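PDB 5UGR: malyl-CoA lyase/beta-methylmalyl-CoA lyase from Methylobacterium extorquens, which belongs to the HpcH/HpaI aldolase/citrate lyase family of TIM-barrel proteins and binds a magnesium ion in an assembly of six chains. Local coordinates for residues A19-S23 with L41-V47; G22-M28 with A55-I59; R76-D81 with L103-V107; I133-I139 with R157-F163. All blocks are in the same frame, centred on the assembly; numbering follows the deposited sequence.

Contact 1 of 4, residues A19-S23 with L41-V47; sequences AVPGS and LDLEDAV. With MG (magnesium ion), chain B.
Asp42 and Val20 meet where strands 16-21 and 38-42, neighbours in the parallel TIM barrel and joined through helix 25-32 as a beta-alpha-beta unit, reach their C-terminal ends. Asp42 N donates to Val20 O at 2.8 Å, and Gly22 N donates to Asp42 O at 2.9 Å, in the carbonyl plane on a lone pair, so the peptide groups of Asp42 are tied twice to residues 20-22. The Asp42 side chain starts with CB 3.6 Å from Val20 O and close to Pro21 CA. CG lies anti to the backbone N (chi1 -166°), which carries the carboxylate beyond the strand end into the following loop. There OD1 receives Glu44 N at 2.9 Å, an Asx turn with the donor 63° out of the carboxylate plane, and also forms a salt bridge with Arg76. OD2 receives Ala46 N at 3.1 Å, again from above the plane. The loop continues as a type I turn from Glu44 to Val47. Ala46 CB rests on Pro21 CG (4.0 Å), while Val20 CB and Leu41 CD2 (4.1 Å) pack on the reverse face of the sheet. At the head of the loop Asp45 OD2 binds magnesium at 2.1 Å, with Glu140 and Asp167 completing the protein ligands. One metal-bound water donates to both Glu44 OE2 and Asp45 OD1, and the latter also meets Arg301 of a second subunit. Asp42 holds the amides on either side of the metal ligand Asp45, and so probably helps to fix the loop that presents it.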
# COMPACT_ATOMS: atom_id res chain seq x y z
N ALA A 19 -28.43 -14.17 -20.14
CA ALA A 19 -29.11 -13.74 -18.95
C ALA A 19 -30.54 -14.21 -18.95
O ALA A 19 -31.28 -13.93 -19.89
CB ALA A 19 -29.11 -12.23 -18.89
N VAL A 20 -30.96 -14.89 -17.88
CA VAL A 20 -32.33 -15.42 -17.81
C VAL A 20 -32.95 -15.06 -16.44
O VAL A 20 -32.45 -15.51 -15.43
CB VAL A 20 -32.38 -16.93 -18.00
CG1 VAL A 20 -33.85 -17.39 -18.10
CG2 VAL A 20 -31.58 -17.40 -19.20
N PRO A 21 -34.06 -14.31 -16.42
CA PRO A 21 -34.64 -13.97 -15.14
C PRO A 21 -35.22 -15.16 -14.38
O PRO A 21 -35.98 -15.95 -14.95
CB PRO A 21 -35.72 -12.95 -15.46
CG PRO A 21 -35.47 -12.50 -16.84
CD PRO A 21 -34.74 -13.63 -17.54
N GLY A 22 -34.90 -15.24 -13.08
CA GLY A 22 -35.42 -16.35 -12.27
C GLY A 22 -36.90 -16.32 -12.03
O GLY A 22 -37.51 -17.29 -11.50
N SER A 23 -37.48 -15.17 -12.30
CA SER A 23 -38.91 -14.97 -12.14
C SER A 23 -39.71 -15.58 -13.29
O SER A 23 -40.92 -15.53 -13.22
CB SER A 23 -39.22 -13.48 -11.98
OG SER A 23 -38.61 -12.76 -13.03
N LEU A 41 -28.70 -17.44 -14.23
CA LEU A 41 -30.04 -17.32 -13.73
C LEU A 41 -30.09 -16.16 -12.75
O LEU A 41 -29.36 -16.18 -11.73
CB LEU A 41 -30.48 -18.64 -13.11
CG LEU A 41 -30.31 -19.89 -14.00
CD1 LEU A 41 -30.82 -21.14 -13.27
CD2 LEU A 41 -31.02 -19.71 -15.38
N ASP A 42 -30.90 -15.16 -13.07
CA ASP A 42 -30.79 -13.87 -12.40
C ASP A 42 -31.74 -13.74 -11.20
O ASP A 42 -32.96 -14.03 -11.29
CB ASP A 42 -31.12 -12.80 -13.43
CG ASP A 42 -30.72 -11.39 -13.00
OD1 ASP A 42 -29.91 -11.25 -12.04
OD2 ASP A 42 -31.24 -10.43 -13.66
N LEU A 43 -31.19 -13.27 -10.09
CA LEU A 43 -31.97 -12.88 -8.90
C LEU A 43 -31.97 -11.41 -8.67
O LEU A 43 -32.65 -10.93 -7.77
CB LEU A 43 -31.37 -13.58 -7.65
CG LEU A 43 -31.32 -15.12 -7.75
CD1 LEU A 43 -30.01 -15.73 -7.29
CD2 LEU A 43 -32.43 -15.70 -7.00
N GLU A 44 -31.12 -10.72 -9.42
CA GLU A 44 -30.76 -9.31 -9.18
C GLU A 44 -31.54 -8.37 -10.11
O GLU A 44 -32.79 -8.32 -10.03
CB GLU A 44 -29.20 -9.16 -9.17
CG GLU A 44 -28.69 -7.81 -8.61
CD GLU A 44 -27.92 -6.92 -9.56
OE1 GLU A 44 -27.91 -7.23 -10.78
OE2 GLU A 44 -27.37 -5.87 -9.06
N ASP A 45 -30.86 -7.66 -11.01
CA ASP A 45 -31.46 -6.52 -11.71
C ASP A 45 -32.85 -6.83 -12.38
O ASP A 45 -33.78 -6.01 -12.33
CB ASP A 45 -30.55 -6.00 -12.83
CG ASP A 45 -29.45 -5.06 -12.40
OD1 ASP A 45 -29.63 -4.34 -11.38
OD2 ASP A 45 -28.37 -5.04 -13.12
N ALA A 46 -32.98 -7.98 -13.05
CA ALA A 46 -34.22 -8.26 -13.78
C ALA A 46 -35.37 -8.72 -12.94
O ALA A 46 -36.45 -8.94 -13.48
CB ALA A 46 -33.95 -9.29 -14.90
N VAL A 47 -35.17 -8.87 -11.63
CA VAL A 47 -36.22 -9.41 -10.78
C VAL A 47 -36.66 -8.36 -9.77
O VAL A 47 -35.85 -7.83 -9.00
CB VAL A 47 -35.76 -10.68 -10.05
CG1 VAL A 47 -36.87 -11.25 -9.17
CG2 VAL A 47 -35.26 -11.77 -11.00
MG MG B . -26.42 -4.29 -12.86
O HOH W 1 -26.96 -3.79 -10.86
O HOH W 2 -25.97 -6.18 -12.20
O HOH W 3 -26.06 -4.89 -14.81

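Contact 2 of 4, residues G22-M28 with A55-I59; sequences GSNPTFM and ARKNI
Asn58 reaches from helix 52-65 to Gly22, in the loop that leads strand 16-21 into helix 25-32; both helices belong to the outer layer of the TIM barrel, and Asn24 is the N-cap of helix 25-32. The polar part is a single side-chain bond. Asn58 ND2 donates to Gly22 O at 3.0 Å with an N-H...O angle of 160°, the oxygen lying in the amide plane and the nitrogen in the carbonyl plane. Asn58 OD1 is taken by Gln54 one turn earlier in the helix, so both ends of the amide are engaged and its rotation is fixed. The same Gly22 O also receives a CA-H...O contact from Ala55 CA at 3.5 Å. At the start of helix 25-32, the capping bond from Phe27 N to Asn24 OD1 (2.9 Å) comes from above the carbonyl plane, and the Asn24 amide lies over one face of the Phe27 ring, offset toward its rim. Van der Waals packing lies beside the Asn58 bond: Pro25 CG is 3.8 Å from Asn58 ND2. Met28 sends its tail to helix 52-65: a bend at its last torsion (chi3 -77°) lays CE on Asn58 CB at 3.7 Å, while SD meets Ile59 CG1 at 4.0 Å, each pair of side chains crossing at about a right angle. Leu41 of strand 38-42 packs against both Met28 and Ile59. Ala55 CB fits against the carbonyl carbon of Gly22 (3.7 Å), and the end of Ile59 comes close, CD1 3.8 Å from Gly22 CA.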
# COMPACT_ATOMS: atom_id res chain seq x y z
N GLY A 22 -34.90 -15.24 -13.08
CA GLY A 22 -35.42 -16.35 -12.27
C GLY A 22 -36.90 -16.32 -12.03
O GLY A 22 -37.51 -17.29 -11.50
N SER A 23 -37.48 -15.17 -12.30
CA SER A 23 -38.91 -14.97 -12.14
C SER A 23 -39.71 -15.58 -13.29
O SER A 23 -40.92 -15.53 -13.22
CB SER A 23 -39.22 -13.48 -11.98
OG SER A 23 -38.61 -12.76 -13.03
N ASN A 24 -39.05 -16.14 -14.29
CA ASN A 24 -39.73 -16.70 -15.43
C ASN A 24 -39.32 -18.15 -15.67
O ASN A 24 -38.40 -18.43 -16.47
CB ASN A 24 -39.50 -15.83 -16.65
CG ASN A 24 -40.48 -16.18 -17.81
OD1 ASN A 24 -40.84 -17.33 -18.00
ND2 ASN A 24 -40.95 -15.16 -18.53
N PRO A 25 -40.05 -19.11 -15.06
CA PRO A 25 -39.69 -20.50 -15.24
C PRO A 25 -39.80 -20.99 -16.67
O PRO A 25 -39.04 -21.89 -17.03
CB PRO A 25 -40.71 -21.24 -14.36
CG PRO A 25 -41.04 -20.28 -13.32
CD PRO A 25 -41.03 -18.95 -13.99
N THR A 26 -40.69 -20.41 -17.47
CA THR A 26 -40.86 -20.80 -18.87
C THR A 26 -39.63 -20.41 -19.66
O THR A 26 -39.09 -21.22 -20.41
CB THR A 26 -42.14 -20.16 -19.45
OG1 THR A 26 -43.26 -20.65 -18.69
CG2 THR A 26 -42.34 -20.49 -20.96
N PHE A 27 -39.13 -19.19 -19.41
CA PHE A 27 -37.93 -18.71 -20.08
C PHE A 27 -36.75 -19.55 -19.63
O PHE A 27 -35.88 -19.93 -20.45
CB PHE A 27 -37.74 -17.25 -19.77
CG PHE A 27 -38.70 -16.32 -20.50
CD1 PHE A 27 -39.77 -16.79 -21.27
CD2 PHE A 27 -38.55 -14.91 -20.35
CE1 PHE A 27 -40.64 -15.90 -21.89
CE2 PHE A 27 -39.42 -14.03 -20.98
CZ PHE A 27 -40.46 -14.53 -21.76
N MET A 28 -36.70 -19.90 -18.34
CA MET A 28 -35.60 -20.79 -17.92
C MET A 28 -35.60 -22.13 -18.62
O MET A 28 -34.55 -22.62 -19.09
CB MET A 28 -35.49 -21.02 -16.41
CG MET A 28 -35.13 -19.74 -15.67
SD MET A 28 -34.70 -19.97 -13.94
CE MET A 28 -36.33 -20.20 -13.23
N ALA A 55 -38.29 -16.11 -7.04
CA ALA A 55 -37.32 -16.39 -8.09
C ALA A 55 -36.25 -17.32 -7.55
O ALA A 55 -35.76 -18.20 -8.25
CB ALA A 55 -36.70 -15.09 -8.57
N ARG A 56 -35.91 -17.17 -6.27
CA ARG A 56 -34.92 -18.03 -5.64
C ARG A 56 -35.38 -19.47 -5.63
O ARG A 56 -34.64 -20.42 -6.00
CB ARG A 56 -34.60 -17.50 -4.24
CG ARG A 56 -33.42 -18.15 -3.60
CD ARG A 56 -33.19 -17.67 -2.18
NE ARG A 56 -33.05 -16.21 -2.04
CZ ARG A 56 -33.77 -15.37 -1.29
NH1 ARG A 56 -34.85 -15.76 -0.63
NH2 ARG A 56 -33.43 -14.10 -1.22
N LYS A 57 -36.64 -19.65 -5.26
CA LYS A 57 -37.21 -20.99 -5.33
C LYS A 57 -37.28 -21.58 -6.75
O LYS A 57 -36.95 -22.74 -6.97
CB LYS A 57 -38.61 -20.95 -4.69
CG LYS A 57 -38.62 -20.66 -3.20
CD LYS A 57 -40.08 -20.60 -2.73
CE LYS A 57 -40.13 -20.15 -1.29
NZ LYS A 57 -41.52 -19.83 -0.86
N ASN A 58 -37.66 -20.74 -7.70
CA ASN A 58 -37.72 -21.12 -9.11
C ASN A 58 -36.38 -21.59 -9.59
O ASN A 58 -36.27 -22.63 -10.30
CB ASN A 58 -38.20 -19.99 -10.00
CG ASN A 58 -39.64 -19.54 -9.73
OD1 ASN A 58 -40.46 -20.26 -9.13
ND2 ASN A 58 -39.96 -18.36 -10.22
N ILE A 59 -35.33 -20.84 -9.21
CA ILE A 59 -34.00 -21.23 -9.65
C ILE A 59 -33.47 -22.55 -9.06
O ILE A 59 -32.83 -23.35 -9.73
CB ILE A 59 -33.01 -20.02 -9.36
CG1 ILE A 59 -33.29 -18.92 -10.39
CG2 ILE A 59 -31.55 -20.49 -9.43
CD1 ILE A 59 -32.57 -17.60 -10.14

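Contact 3 of 4, residues R76-D81 with L103-V107; sequences RINGLD and LIPKV
Arg76 and Leu103 start this contact as parallel neighbours at the ends of barrel strands 72-76 and 101-104, their side chains side by side and pointing the same way, with CB of Arg76 4.0 Å from CD2 of Leu103. Ile77 N donates to Leu103 O over a longish 3.3 Å. Packing is tightest just beyond, where Pro105 wedges into the loop: its CG sits 3.2 Å from Ile77 O. CG1 of Ile77, placed between the backbone N and carbonyl carbon (chi1 62°), meets Pro105 CD at 3.8 Å, the two groups crossing at about a right angle. Ile77 O and Asn78 O are buried here with no polar partner. Farther along, a water links the backbones, accepting from Leu80 N at 2.9 Å and donating to Pro105 O, though Leu80 CD1 still meets Ile104 CG2 at 3.8 Å. Past it, Lys106, bent at chi3, brings NZ to partly exposed Asp81, 2.8 Å from OD1 on the syn lone pair and more weakly bound to OD2. The same NZ forms a salt bridge to Asp304 of a second subunit. With two carboxylates around it the ammonium charge is probably well balanced, joining the rim of the barrel to the adjoining chain.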
# COMPACT_ATOMS: atom_id res chain seq x y z
N ARG A 76 -26.75 -14.92 -10.88
CA ARG A 76 -26.40 -13.54 -10.52
C ARG A 76 -27.15 -13.25 -9.21
O ARG A 76 -28.38 -13.16 -9.16
CB ARG A 76 -26.70 -12.51 -11.56
CG ARG A 76 -26.30 -11.10 -11.07
CD ARG A 76 -26.30 -10.03 -12.14
NE ARG A 76 -27.62 -9.81 -12.76
CZ ARG A 76 -27.84 -8.95 -13.76
NH1 ARG A 76 -26.83 -8.22 -14.22
NH2 ARG A 76 -29.01 -8.87 -14.40
N ILE A 77 -26.37 -13.27 -8.12
CA ILE A 77 -26.89 -12.97 -6.80
C ILE A 77 -27.22 -11.51 -6.63
O ILE A 77 -26.80 -10.68 -7.42
CB ILE A 77 -25.97 -13.46 -5.66
CG1 ILE A 77 -24.59 -12.77 -5.72
CG2 ILE A 77 -25.78 -14.96 -5.76
CD1 ILE A 77 -23.68 -13.15 -4.59
N ASN A 78 -28.00 -11.22 -5.59
CA ASN A 78 -28.30 -9.83 -5.27
C ASN A 78 -27.06 -9.09 -4.76
O ASN A 78 -26.03 -9.70 -4.37
CB ASN A 78 -29.48 -9.77 -4.31
CG ASN A 78 -30.78 -9.87 -5.06
OD1 ASN A 78 -31.25 -8.89 -5.70
ND2 ASN A 78 -31.35 -11.08 -5.08
N GLY A 79 -27.17 -7.78 -4.75
CA GLY A 79 -26.05 -6.93 -4.32
C GLY A 79 -25.70 -7.10 -2.84
O GLY A 79 -26.54 -7.44 -2.00
N LEU A 80 -24.42 -6.93 -2.53
CA LEU A 80 -23.94 -7.08 -1.15
C LEU A 80 -24.56 -6.05 -0.22
O LEU A 80 -24.51 -6.21 1.00
CB LEU A 80 -22.40 -7.00 -1.08
CG LEU A 80 -21.65 -8.34 -1.37
CD1 LEU A 80 -21.81 -8.71 -2.85
CD2 LEU A 80 -20.17 -8.19 -1.03
N ASP A 81 -25.04 -4.97 -0.81
CA ASP A 81 -25.73 -3.89 -0.11
C ASP A 81 -27.19 -4.17 0.17
O ASP A 81 -27.88 -3.28 0.71
CB ASP A 81 -25.62 -2.56 -0.91
CG ASP A 81 -26.18 -2.67 -2.33
OD1 ASP A 81 -26.02 -3.74 -2.99
OD2 ASP A 81 -26.81 -1.71 -2.82
N LEU A 103 -22.07 -15.18 -10.15
CA LEU A 103 -21.83 -13.86 -10.72
C LEU A 103 -22.19 -12.83 -9.62
O LEU A 103 -23.35 -12.72 -9.19
CB LEU A 103 -22.63 -13.64 -12.00
CG LEU A 103 -22.69 -12.23 -12.58
CD1 LEU A 103 -21.29 -11.66 -12.77
CD2 LEU A 103 -23.43 -12.26 -13.91
N ILE A 104 -21.16 -12.12 -9.15
CA ILE A 104 -21.29 -11.18 -8.05
C ILE A 104 -21.46 -9.79 -8.71
O ILE A 104 -20.58 -9.34 -9.45
CB ILE A 104 -20.06 -11.14 -7.15
CG1 ILE A 104 -19.67 -12.53 -6.66
CG2 ILE A 104 -20.30 -10.21 -5.96
CD1 ILE A 104 -18.30 -12.60 -5.99
N PRO A 105 -22.57 -9.09 -8.44
CA PRO A 105 -22.85 -7.80 -9.06
C PRO A 105 -22.19 -6.62 -8.33
O PRO A 105 -21.88 -6.71 -7.12
CB PRO A 105 -24.39 -7.71 -8.98
CG PRO A 105 -24.66 -8.36 -7.64
CD PRO A 105 -23.71 -9.52 -7.58
N LYS A 106 -21.97 -5.55 -9.12
CA LYS A 106 -21.64 -4.26 -8.52
C LYS A 106 -20.38 -4.28 -7.69
O LYS A 106 -20.24 -3.57 -6.70
CB LYS A 106 -22.80 -3.65 -7.74
CG LYS A 106 -24.11 -3.63 -8.49
CD LYS A 106 -25.25 -3.05 -7.70
CE LYS A 106 -25.38 -3.54 -6.26
NZ LYS A 106 -26.68 -3.06 -5.64
N VAL A 107 -19.42 -5.12 -8.06
CA VAL A 107 -18.25 -5.28 -7.17
C VAL A 107 -17.43 -3.98 -7.14
O VAL A 107 -17.17 -3.36 -8.18
CB VAL A 107 -17.36 -6.47 -7.62
CG1 VAL A 107 -16.07 -6.58 -6.79
CG2 VAL A 107 -18.16 -7.76 -7.52
O HOH W 4 -22.77 -5.76 -4.60

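Contact 4 of 4, residues I133-I139 with R157-F163; sequences IGFEVLI and RLEAMSF
The fifth and sixth strands of the TIM barrel, 134-139 and 158-163, run parallel side by side, and their side chains alternate between the barrel interior and the helix layer. Phe135 N donates to Arg157 O and Glu159 N to Phe135 O (2.8 Å); Val137 and Ile139 N then reach Ala160 O and Ser162 O, with Ser162 N returning to Val137 O at 2.9 Å. Between Leu158 and Met161 there is one residue more than between their partners Phe135 and Val137, a beta bulge; the buried Ala160 N has no polar partner, consistent with the extra residue. At the N-terminal end Arg157, extended from CG to NE, lays its CD over one face of the Phe135 ring, 3.8 Å from the centroid and 18° off the normal. Its NH1 then bonds Ile133 O at 2.8 Å, on a lone pair and in the guanidinium plane. Inside the barrel Glu136, CG anti to its own N (chi1 179°), runs past Ala160 CB to Ser162, whose OG donates to OE2 at 2.7 Å from well above the carboxylate plane; Trp254 also bonds this OG. On the outer side Leu158 CD1 packs on Val137 CG1 at 3.6 Å. Strand 101-104 pairs along the other edge of 134-139. Helix 110-127 covers Phe135 and Val137 and supplies Asp117 and Glu124 to Arg157, while helix 207-220 lies over Met161 and Phe163, and Tyr168 from helix 165-172 meets the Phe163 ring edge-to-face.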
# COMPACT_ATOMS: atom_id res chain seq x y z
N ILE A 133 -17.11 -24.09 -6.75
CA ILE A 133 -17.75 -23.00 -7.52
C ILE A 133 -16.70 -21.96 -7.92
O ILE A 133 -15.80 -21.61 -7.14
CB ILE A 133 -18.87 -22.37 -6.68
CG1 ILE A 133 -20.12 -23.26 -6.74
CG2 ILE A 133 -19.17 -20.91 -7.04
CD1 ILE A 133 -21.14 -22.91 -5.66
N GLY A 134 -16.83 -21.44 -9.14
CA GLY A 134 -16.01 -20.31 -9.60
C GLY A 134 -16.80 -19.02 -9.50
O GLY A 134 -18.01 -19.04 -9.50
N PHE A 135 -16.08 -17.91 -9.57
CA PHE A 135 -16.68 -16.59 -9.54
C PHE A 135 -16.48 -15.83 -10.86
O PHE A 135 -15.38 -15.84 -11.49
CB PHE A 135 -16.14 -15.72 -8.42
CG PHE A 135 -16.44 -16.17 -7.01
CD1 PHE A 135 -17.51 -17.00 -6.69
CD2 PHE A 135 -15.73 -15.64 -5.97
CE1 PHE A 135 -17.81 -17.31 -5.38
CE2 PHE A 135 -16.04 -15.94 -4.65
CZ PHE A 135 -17.09 -16.80 -4.35
N GLU A 136 -17.50 -15.07 -11.22
CA GLU A 136 -17.41 -14.01 -12.21
C GLU A 136 -17.81 -12.73 -11.45
O GLU A 136 -18.70 -12.75 -10.61
CB GLU A 136 -18.36 -14.24 -13.39
CG GLU A 136 -18.35 -13.16 -14.46
CD GLU A 136 -19.33 -13.55 -15.62
OE1 GLU A 136 -19.18 -14.70 -16.13
OE2 GLU A 136 -20.22 -12.69 -15.95
N VAL A 137 -17.14 -11.62 -11.75
CA VAL A 137 -17.50 -10.33 -11.17
C VAL A 137 -17.98 -9.39 -12.23
O VAL A 137 -17.45 -9.33 -13.33
CB VAL A 137 -16.34 -9.72 -10.37
CG1 VAL A 137 -16.01 -10.54 -9.14
CG2 VAL A 137 -15.21 -9.42 -11.20
N LEU A 138 -19.00 -8.64 -11.89
CA LEU A 138 -19.48 -7.53 -12.72
C LEU A 138 -18.79 -6.24 -12.31
O LEU A 138 -18.84 -5.84 -11.12
CB LEU A 138 -20.99 -7.38 -12.57
CG LEU A 138 -21.81 -7.89 -13.74
CD1 LEU A 138 -23.20 -8.29 -13.32
CD2 LEU A 138 -21.83 -6.88 -14.86
N ILE A 139 -18.11 -5.63 -13.29
CA ILE A 139 -17.55 -4.28 -13.15
C ILE A 139 -18.56 -3.39 -13.86
O ILE A 139 -18.64 -3.34 -15.11
CB ILE A 139 -16.14 -4.21 -13.75
CG1 ILE A 139 -15.21 -5.25 -13.13
CG2 ILE A 139 -15.59 -2.79 -13.61
CD1 ILE A 139 -14.95 -5.09 -11.68
N ARG A 157 -10.99 -18.35 -6.65
CA ARG A 157 -12.16 -18.72 -7.44
C ARG A 157 -12.43 -17.87 -8.62
O ARG A 157 -13.23 -18.23 -9.47
CB ARG A 157 -13.43 -18.75 -6.60
CG ARG A 157 -13.43 -19.65 -5.38
CD ARG A 157 -14.75 -19.55 -4.63
NE ARG A 157 -14.77 -20.34 -3.43
CZ ARG A 157 -15.17 -21.61 -3.33
NH1 ARG A 157 -15.64 -22.27 -4.39
NH2 ARG A 157 -15.12 -22.19 -2.14
N LEU A 158 -11.83 -16.66 -8.66
CA LEU A 158 -12.18 -15.72 -9.69
C LEU A 158 -11.68 -16.18 -11.05
O LEU A 158 -10.51 -16.53 -11.22
CB LEU A 158 -11.62 -14.32 -9.35
CG LEU A 158 -12.08 -13.17 -10.24
CD1 LEU A 158 -13.59 -13.04 -10.24
CD2 LEU A 158 -11.46 -11.86 -9.72
N GLU A 159 -12.60 -16.19 -12.01
CA GLU A 159 -12.35 -16.62 -13.38
C GLU A 159 -12.56 -15.59 -14.48
O GLU A 159 -11.98 -15.75 -15.56
CB GLU A 159 -13.23 -17.82 -13.77
CG GLU A 159 -13.12 -19.00 -12.84
CD GLU A 159 -13.97 -20.19 -13.31
OE1 GLU A 159 -14.28 -21.05 -12.43
OE2 GLU A 159 -14.32 -20.24 -14.53
N ALA A 160 -13.37 -14.56 -14.23
CA ALA A 160 -13.88 -13.73 -15.34
C ALA A 160 -14.43 -12.43 -14.78
O ALA A 160 -14.87 -12.39 -13.63
CB ALA A 160 -14.99 -14.48 -16.06
N MET A 161 -14.42 -11.40 -15.62
CA MET A 161 -15.06 -10.12 -15.31
C MET A 161 -15.95 -9.75 -16.49
O MET A 161 -15.51 -9.88 -17.65
CB MET A 161 -14.05 -8.99 -15.07
CG MET A 161 -12.84 -9.33 -14.23
SD MET A 161 -11.71 -7.94 -13.90
CE MET A 161 -11.96 -7.98 -12.15
N SER A 162 -17.18 -9.29 -16.17
CA SER A 162 -18.06 -8.76 -17.18
C SER A 162 -18.16 -7.24 -17.04
O SER A 162 -18.31 -6.76 -15.92
CB SER A 162 -19.47 -9.33 -17.06
OG SER A 162 -19.57 -10.67 -17.55
N PHE A 163 -18.11 -6.53 -18.20
CA PHE A 163 -18.31 -5.09 -18.25
C PHE A 163 -19.78 -4.80 -18.36
O PHE A 163 -20.39 -4.95 -19.42
CB PHE A 163 -17.51 -4.50 -19.36
CG PHE A 163 -17.77 -3.06 -19.58
CD1 PHE A 163 -17.69 -2.18 -18.52
CD2 PHE A 163 -18.21 -2.58 -20.83
CE1 PHE A 163 -17.99 -0.82 -18.72
CE2 PHE A 163 -18.47 -1.22 -21.03
CZ PHE A 163 -18.39 -0.37 -19.97

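Contacts 1, 3 and 4 all belong to the barrel sheet, whereas contact 2 lies in the surrounding helix layer and is only partly buried. Contact 4 is buried throughout and has the fullest strand ladder; contacts 1 and 3 pair only at strand ends and pass into the loops of the magnesium end. These two are joined by the salt bridge Asp42-Arg76, and both reach a second subunit, which contacts 2 and 4 do not. Contact 2 shares Gly22 and Ser23 with contact 1. Strands 101-104 and 134-139 join contacts 3 and 4. Metal chemistry and intersubunit salt bridges mark contacts 1 and 3; contact 4 keeps its charges within the chain; contact 2 is mostly packing.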